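Local atomic coordinates of citrate synthase (Thermotoga maritima, PDB entry 2P2W), a protein that probably catalyses the condensation of oxaloacetate with acetyl-CoA, with hydrolysis of the thioester, to give citrate and CoA in the tricarboxylic acid cycle. Residues Phe48-Lys53 / Trp329-Ile334; Glu113-Val118 / Ser193-Cys198. One frame throughout, in Å; residues are numbered along the deposited sequence.

Overall arrangement
Both interactions join helices of one largely helical chain. Their centres are about 12 Å apart, on the same side of the chain's centre. Along the sequence, interaction 2 is nested inside the loop closed by interaction 1. The two also touch. T330 CB of interaction 1 lies 3.5 Å from A115 CB of interaction 2. The W50 ring lies against helix 110-133, with CZ2 3.9 Å from A115 O. Y51 meets I116 there too. Neither contact lies at the predicted active-site residues H250 and D300. A bound citrate anion is about 12 Å from the side chain of L49 in interaction 1. Interaction 2 borders the second subunit.

Interaction 1. Residues Phe48-Lys53 / Trp329-Ile334; sequences FLWYGK and WTAHVI
W50 reaches T330 through the N-H of its indole. NE1 donates to T330 OG1 at 2.9 Å, with an angle of 149° at the hydrogen. The oxygen lies almost in the ring plane, so the bond meets the indole at its edge. The same ring edge runs past A331. W50 CD1 is 4.1 Å from A331 CB, and NE1 is 3.9 Å from A331 N. I334 adds its tip, with CD1 4.3 Å from W50 CD1. The backbones are closest at W50 and A331, whose CA atoms are 5.7 Å apart. The small methyl of A331 suits this close approach.

The T330 hydroxyl sits between its own backbone N and carbonyl carbon (chi1 57°). From there it is also within bonding distance of the carbonyls of V326 and V327, one turn earlier in helix 317-337, which must share its one proton. This probably fixes the oxygen as an acceptor for W50. Around this shell, W50 also packs on A119 of helix 110-133. Near the end of helix 42-51, R29 bonds to L49 O and R112 to W50 O.

The contact is thus a buried helix-helix packing with one polar link. It gives the indole N-H an acceptor in the interior and probably helps fix the rotation of the ring.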
loop_
_atom_site.group_PDB
_atom_site.type_symbol
_atom_site.label_atom_id
_atom_site.label_comp_id
_atom_site.label_asym_id
_atom_site.label_seq_id
_atom_site.Cartn_x
_atom_site.Cartn_y
_atom_site.Cartn_z
ATOM N N PHE A 48 -16.205 -9.889 -17.440
ATOM C CA PHE A 48 -16.720 -8.644 -17.999
ATOM C C PHE A 48 -15.876 -7.439 -17.585
ATOM O O PHE A 48 -15.585 -6.565 -18.400
ATOM C CB PHE A 48 -18.175 -8.454 -17.561
ATOM C CG PHE A 48 -18.825 -7.218 -18.116
ATOM C CD1 PHE A 48 -18.684 -6.883 -19.459
ATOM C CD2 PHE A 48 -19.603 -6.405 -17.300
ATOM C CE1 PHE A 48 -19.310 -5.752 -19.983
ATOM C CE2 PHE A 48 -20.235 -5.274 -17.813
ATOM C CZ PHE A 48 -20.087 -4.947 -19.159
ATOM N N LEU A 49 -15.479 -7.395 -16.318
ATOM C CA LEU A 49 -14.666 -6.285 -15.829
ATOM C C LEU A 49 -13.266 -6.267 -16.451
ATOM O O LEU A 49 -12.764 -5.208 -16.822
ATOM C CB LEU A 49 -14.562 -6.340 -14.300
ATOM C CG LEU A 49 -15.828 -5.915 -13.552
ATOM C CD1 LEU A 49 -15.688 -6.188 -12.058
ATOM C CD2 LEU A 49 -16.079 -4.431 -13.806
ATOM N N TRP A 50 -12.644 -7.438 -16.575
ATOM C CA TRP A 50 -11.300 -7.534 -17.142
ATOM C C TRP A 50 -11.222 -7.460 -18.666
ATOM O O TRP A 50 -10.303 -6.850 -19.209
ATOM C CB TRP A 50 -10.613 -8.835 -16.698
ATOM C CG TRP A 50 -10.047 -8.806 -15.308
ATOM C CD1 TRP A 50 -9.331 -7.792 -14.733
ATOM C CD2 TRP A 50 -10.107 -9.855 -14.336
ATOM N NE1 TRP A 50 -8.941 -8.146 -13.461
ATOM C CE2 TRP A 50 -9.405 -9.407 -13.192
ATOM C CE3 TRP A 50 -10.687 -11.132 -14.320
ATOM C CZ2 TRP A 50 -9.267 -10.193 -12.040
ATOM C CZ3 TRP A 50 -10.549 -11.915 -13.174
ATOM C CH2 TRP A 50 -9.843 -11.439 -12.049
ATOM N N TYR A 51 -12.175 -8.081 -19.352
ATOM C CA TYR A 51 -12.154 -8.108 -20.815
ATOM C C TYR A 51 -13.007 -7.079 -21.539
ATOM O O TYR A 51 -12.820 -6.857 -22.734
ATOM C CB TYR A 51 -12.507 -9.515 -21.298
ATOM C CG TYR A 51 -11.431 -10.525 -20.969
ATOM C CD1 TYR A 51 -10.273 -10.618 -21.746
ATOM C CD2 TYR A 51 -11.548 -11.361 -19.859
ATOM C CE1 TYR A 51 -9.261 -11.517 -21.424
ATOM C CE2 TYR A 51 -10.544 -12.260 -19.528
ATOM C CZ TYR A 51 -9.402 -12.333 -20.314
ATOM O OH TYR A 51 -8.408 -13.227 -19.988
ATOM N N GLY A 52 -13.942 -6.456 -20.831
ATOM C CA GLY A 52 -14.775 -5.437 -21.452
ATOM C C GLY A 52 -15.997 -5.905 -22.222
ATOM O O GLY A 52 -16.670 -5.102 -22.866
ATOM N N LYS A 53 -16.298 -7.195 -22.168
ATOM C CA LYS A 53 -17.470 -7.710 -22.867
ATOM C C LYS A 53 -17.995 -8.950 -22.154
ATOM O O LYS A 53 -17.237 -9.653 -21.487
ATOM C CB LYS A 53 -17.104 -8.067 -24.306
ATOM C CG LYS A 53 -16.188 -9.267 -24.410
ATOM C CD LYS A 53 -15.522 -9.354 -25.775
ATOM C CE LYS A 53 -14.906 -10.730 -25.984
ATOM N NZ LYS A 53 -13.919 -11.069 -24.924
ATOM N N TRP A 329 -9.660 -3.748 -8.282
ATOM C CA TRP A 329 -8.331 -3.183 -8.059
ATOM C C TRP A 329 -7.422 -3.463 -9.258
ATOM O O TRP A 329 -6.814 -2.550 -9.810
ATOM C CB TRP A 329 -7.673 -3.784 -6.813
ATOM C CG TRP A 329 -8.267 -3.374 -5.487
ATOM C CD1 TRP A 329 -8.954 -2.221 -5.205
ATOM C CD2 TRP A 329 -8.153 -4.085 -4.246
ATOM N NE1 TRP A 329 -9.271 -2.174 -3.865
ATOM C CE2 TRP A 329 -8.792 -3.304 -3.254
ATOM C CE3 TRP A 329 -7.569 -5.306 -3.876
ATOM C CZ2 TRP A 329 -8.866 -3.706 -1.913
ATOM C CZ3 TRP A 329 -7.641 -5.706 -2.542
ATOM C CH2 TRP A 329 -8.286 -4.906 -1.576
ATOM N N THR A 330 -7.342 -4.735 -9.649
ATOM C CA THR A 330 -6.490 -5.136 -10.765
ATOM C C THR A 330 -6.943 -4.554 -12.104
ATOM O O THR A 330 -6.111 -4.177 -12.928
ATOM C CB THR A 330 -6.382 -6.685 -10.865
ATOM O OG1 THR A 330 -7.684 -7.262 -10.987
ATOM C CG2 THR A 330 -5.703 -7.254 -9.625
ATOM N N ALA A 331 -8.255 -4.471 -12.318
ATOM C CA ALA A 331 -8.783 -3.908 -13.561
ATOM C C ALA A 331 -8.283 -2.465 -13.695
ATOM O O ALA A 331 -7.825 -2.047 -14.761
ATOM C CB ALA A 331 -10.313 -3.943 -13.547
ATOM N N HIS A 332 -8.365 -1.713 -12.601
ATOM C CA HIS A 332 -7.907 -0.329 -12.591
ATOM C C HIS A 332 -6.402 -0.209 -12.805
ATOM O O HIS A 332 -5.952 0.620 -13.593
ATOM C CB HIS A 332 -8.308 0.349 -11.279
ATOM C CG HIS A 332 -9.677 0.948 -11.316
ATOM N ND1 HIS A 332 -9.942 2.150 -11.933
ATOM C CD2 HIS A 332 -10.867 0.485 -10.863
ATOM C CE1 HIS A 332 -11.239 2.403 -11.862
ATOM N NE2 HIS A 332 -11.820 1.407 -11.219
ATOM N N VAL A 333 -5.622 -1.024 -12.104
ATOM C CA VAL A 333 -4.168 -0.982 -12.265
ATOM C C VAL A 333 -3.814 -1.187 -13.742
ATOM O O VAL A 333 -3.057 -0.408 -14.321
ATOM C CB VAL A 333 -3.471 -2.078 -11.408
ATOM C CG1 VAL A 333 -1.997 -2.191 -11.789
ATOM C CG2 VAL A 333 -3.597 -1.727 -9.926
ATOM N N ILE A 334 -4.383 -2.231 -14.340
ATOM C CA ILE A 334 -4.142 -2.554 -15.745
ATOM C C ILE A 334 -4.482 -1.383 -16.664
ATOM O O ILE A 334 -3.690 -1.008 -17.527
ATOM C CB ILE A 334 -4.980 -3.777 -16.188
ATOM C CG1 ILE A 334 -4.494 -5.035 -15.461
ATOM C CG2 ILE A 334 -4.876 -3.957 -17.700
ATOM C CD1 ILE A 334 -5.451 -6.198 -15.541
#

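Interaction 2. Residues Glu113-Val118 / Ser193-Cys198; sequences EKAIRV and SDLYSC
The CA atoms of A115 and L195 come within 7.6 Å, and those of V118 and Y196 within 8.3 Å. Residues 113-118 are a length of helix 110-133. Residues 193-198 carry the start of helix 195-207. D194 is its N-cap. D194 OD2 accepts from S197 N at 2.8 Å, from above the carboxylate plane, and S197 OG donates to D194 OD1.

Y196 reaches across from helix 195-207 to helix 110-133. Its CG is anti to the carbonyl carbon (chi1 -52°), and the ring end reaches K114 and R117. The K114 chain crosses the phenol at about a right angle. Its CG is 3.4 Å from Y196 OH, and its CD is 3.8 Å from Y196 CZ. R117 NH2 donates a weak bond to Y196 OH at 3.3 Å, with guanidinium and ring planes 48° apart. V118 CG2 meets the ring at its edge. L195 fills the inner side, where CD2 is 3.6 Å from A115 N and also touches A115 CB. An alanine in place of K114 would probably open a gap beside the phenol and give its hydroxyl end more freedom to move.

On the buried side, L195 packs on T330 and V333 of helix 317-337. I116 points away from residues 193-198 and packs on helices 42-51 and 57-69, and C198 packs on helix 180-189. The helix start also borders the second subunit, where K207 of that subunit forms a salt bridge with D194. The contact therefore ties helix 110-133 to a helix N-terminus at the subunit interface.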
loop_
_atom_site.group_PDB
_atom_site.type_symbol
_atom_site.label_atom_id
_atom_site.label_comp_id
_atom_site.label_asym_id
_atom_site.label_seq_id
_atom_site.Cartn_x
_atom_site.Cartn_y
_atom_site.Cartn_z
ATOM N N GLU A 113 -3.295 -11.689 -16.942
ATOM C CA GLU A 113 -3.200 -13.111 -16.624
ATOM C C GLU A 113 -2.807 -13.230 -15.153
ATOM O O GLU A 113 -3.302 -14.093 -14.423
ATOM C CB GLU A 113 -2.143 -13.778 -17.503
ATOM C CG GLU A 113 -2.194 -15.296 -17.510
ATOM C CD GLU A 113 -3.503 -15.831 -18.061
ATOM O OE1 GLU A 113 -4.055 -15.206 -18.989
ATOM O OE2 GLU A 113 -3.972 -16.881 -17.579
ATOM N N LYS A 114 -1.916 -12.343 -14.724
ATOM C CA LYS A 114 -1.460 -12.327 -13.343
ATOM C C LYS A 114 -2.624 -11.982 -12.411
ATOM O O LYS A 114 -2.771 -12.575 -11.338
ATOM C CB LYS A 114 -0.338 -11.296 -13.183
ATOM C CG LYS A 114 0.424 -11.399 -11.875
ATOM C CD LYS A 114 1.772 -10.690 -11.965
ATOM C CE LYS A 114 2.516 -11.063 -13.242
ATOM N NZ LYS A 114 3.458 -12.196 -13.028
ATOM N N ALA A 115 -3.448 -11.020 -12.830
ATOM C CA ALA A 115 -4.599 -10.591 -12.040
ATOM C C ALA A 115 -5.570 -11.753 -11.878
ATOM O O ALA A 115 -6.086 -11.994 -10.790
ATOM C CB ALA A 115 -5.300 -9.416 -12.724
ATOM N N ILE A 116 -5.816 -12.466 -12.975
ATOM C CA ILE A 116 -6.718 -13.611 -12.964
ATOM C C ILE A 116 -6.241 -14.681 -11.982
ATOM O O ILE A 116 -7.033 -15.231 -11.211
ATOM C CB ILE A 116 -6.832 -14.230 -14.381
ATOM C CG1 ILE A 116 -7.505 -13.225 -15.325
ATOM C CG2 ILE A 116 -7.613 -15.547 -14.326
ATOM C CD1 ILE A 116 -7.538 -13.661 -16.790
ATOM N N ARG A 117 -4.941 -14.971 -12.008
ATOM C CA ARG A 117 -4.375 -15.984 -11.123
ATOM C C ARG A 117 -4.436 -15.593 -9.648
ATOM O O ARG A 117 -4.806 -16.404 -8.798
ATOM C CB ARG A 117 -2.924 -16.283 -11.522
ATOM C CG ARG A 117 -2.236 -17.312 -10.634
ATOM C CD ARG A 117 -1.093 -17.994 -11.373
ATOM N NE ARG A 117 -0.121 -17.037 -11.900
ATOM C CZ ARG A 117 0.698 -16.306 -11.149
ATOM N NH1 ARG A 117 0.670 -16.418 -9.825
ATOM N NH2 ARG A 117 1.552 -15.467 -11.720
ATOM N N VAL A 118 -4.081 -14.351 -9.338
ATOM C CA VAL A 118 -4.105 -13.901 -7.950
ATOM C C VAL A 118 -5.535 -13.916 -7.399
ATOM O O VAL A 118 -5.766 -14.352 -6.276
ATOM C CB VAL A 118 -3.485 -12.479 -7.803
ATOM C CG1 VAL A 118 -4.392 -11.438 -8.426
ATOM C CG2 VAL A 118 -3.229 -12.173 -6.335
ATOM N N SER A 193 5.438 -0.435 -9.961
ATOM C CA SER A 193 5.733 -1.563 -9.084
ATOM C C SER A 193 4.926 -2.766 -9.529
ATOM O O SER A 193 4.055 -2.645 -10.381
ATOM C CB SER A 193 5.350 -1.164 -7.646
ATOM O OG SER A 193 5.846 -2.140 -6.709
ATOM N N ASP A 194 5.203 -3.937 -8.962
ATOM C CA ASP A 194 4.500 -5.162 -9.345
ATOM C C ASP A 194 3.048 -5.198 -8.873
ATOM O O ASP A 194 2.666 -4.493 -7.935
ATOM C CB ASP A 194 5.230 -6.382 -8.792
ATOM C CG ASP A 194 5.253 -6.394 -7.287
ATOM O OD1 ASP A 194 6.149 -5.746 -6.702
ATOM O OD2 ASP A 194 4.360 -7.030 -6.692
ATOM N N LEU A 195 2.247 -6.042 -9.518
ATOM C CA LEU A 195 0.831 -6.160 -9.184
ATOM C C LEU A 195 0.574 -6.578 -7.732
ATOM O O LEU A 195 -0.381 -6.110 -7.107
ATOM C CB LEU A 195 0.145 -7.149 -10.136
ATOM C CG LEU A 195 -1.385 -7.230 -10.055
ATOM C CD1 LEU A 195 -1.999 -5.877 -10.393
ATOM C CD2 LEU A 195 -1.885 -8.280 -11.031
ATOM N N TYR A 196 1.417 -7.450 -7.188
ATOM C CA TYR A 196 1.229 -7.891 -5.806
ATOM C C TYR A 196 1.392 -6.720 -4.843
ATOM O O TYR A 196 0.622 -6.577 -3.890
ATOM C CB TYR A 196 2.222 -9.004 -5.465
ATOM C CG TYR A 196 2.185 -10.125 -6.471
ATOM C CD1 TYR A 196 1.015 -10.859 -6.682
ATOM C CD2 TYR A 196 3.300 -10.418 -7.254
ATOM C CE1 TYR A 196 0.957 -11.857 -7.655
ATOM C CE2 TYR A 196 3.254 -11.414 -8.228
ATOM C CZ TYR A 196 2.080 -12.128 -8.423
ATOM O OH TYR A 196 2.030 -13.100 -9.399
ATOM N N SER A 197 2.389 -5.879 -5.101
ATOM C CA SER A 197 2.626 -4.712 -4.264
ATOM C C SER A 197 1.415 -3.784 -4.286
ATOM O O SER A 197 1.014 -3.251 -3.246
ATOM C CB SER A 197 3.869 -3.954 -4.737
ATOM O OG SER A 197 5.048 -4.694 -4.474
ATOM N N CYS A 198 0.834 -3.582 -5.467
ATOM C CA CYS A 198 -0.339 -2.724 -5.585
ATOM C C CYS A 198 -1.470 -3.289 -4.725
ATOM O O CYS A 198 -2.116 -2.562 -3.970
ATOM C CB CYS A 198 -0.807 -2.645 -7.042
ATOM S SG CYS A 198 0.430 -2.015 -8.200
#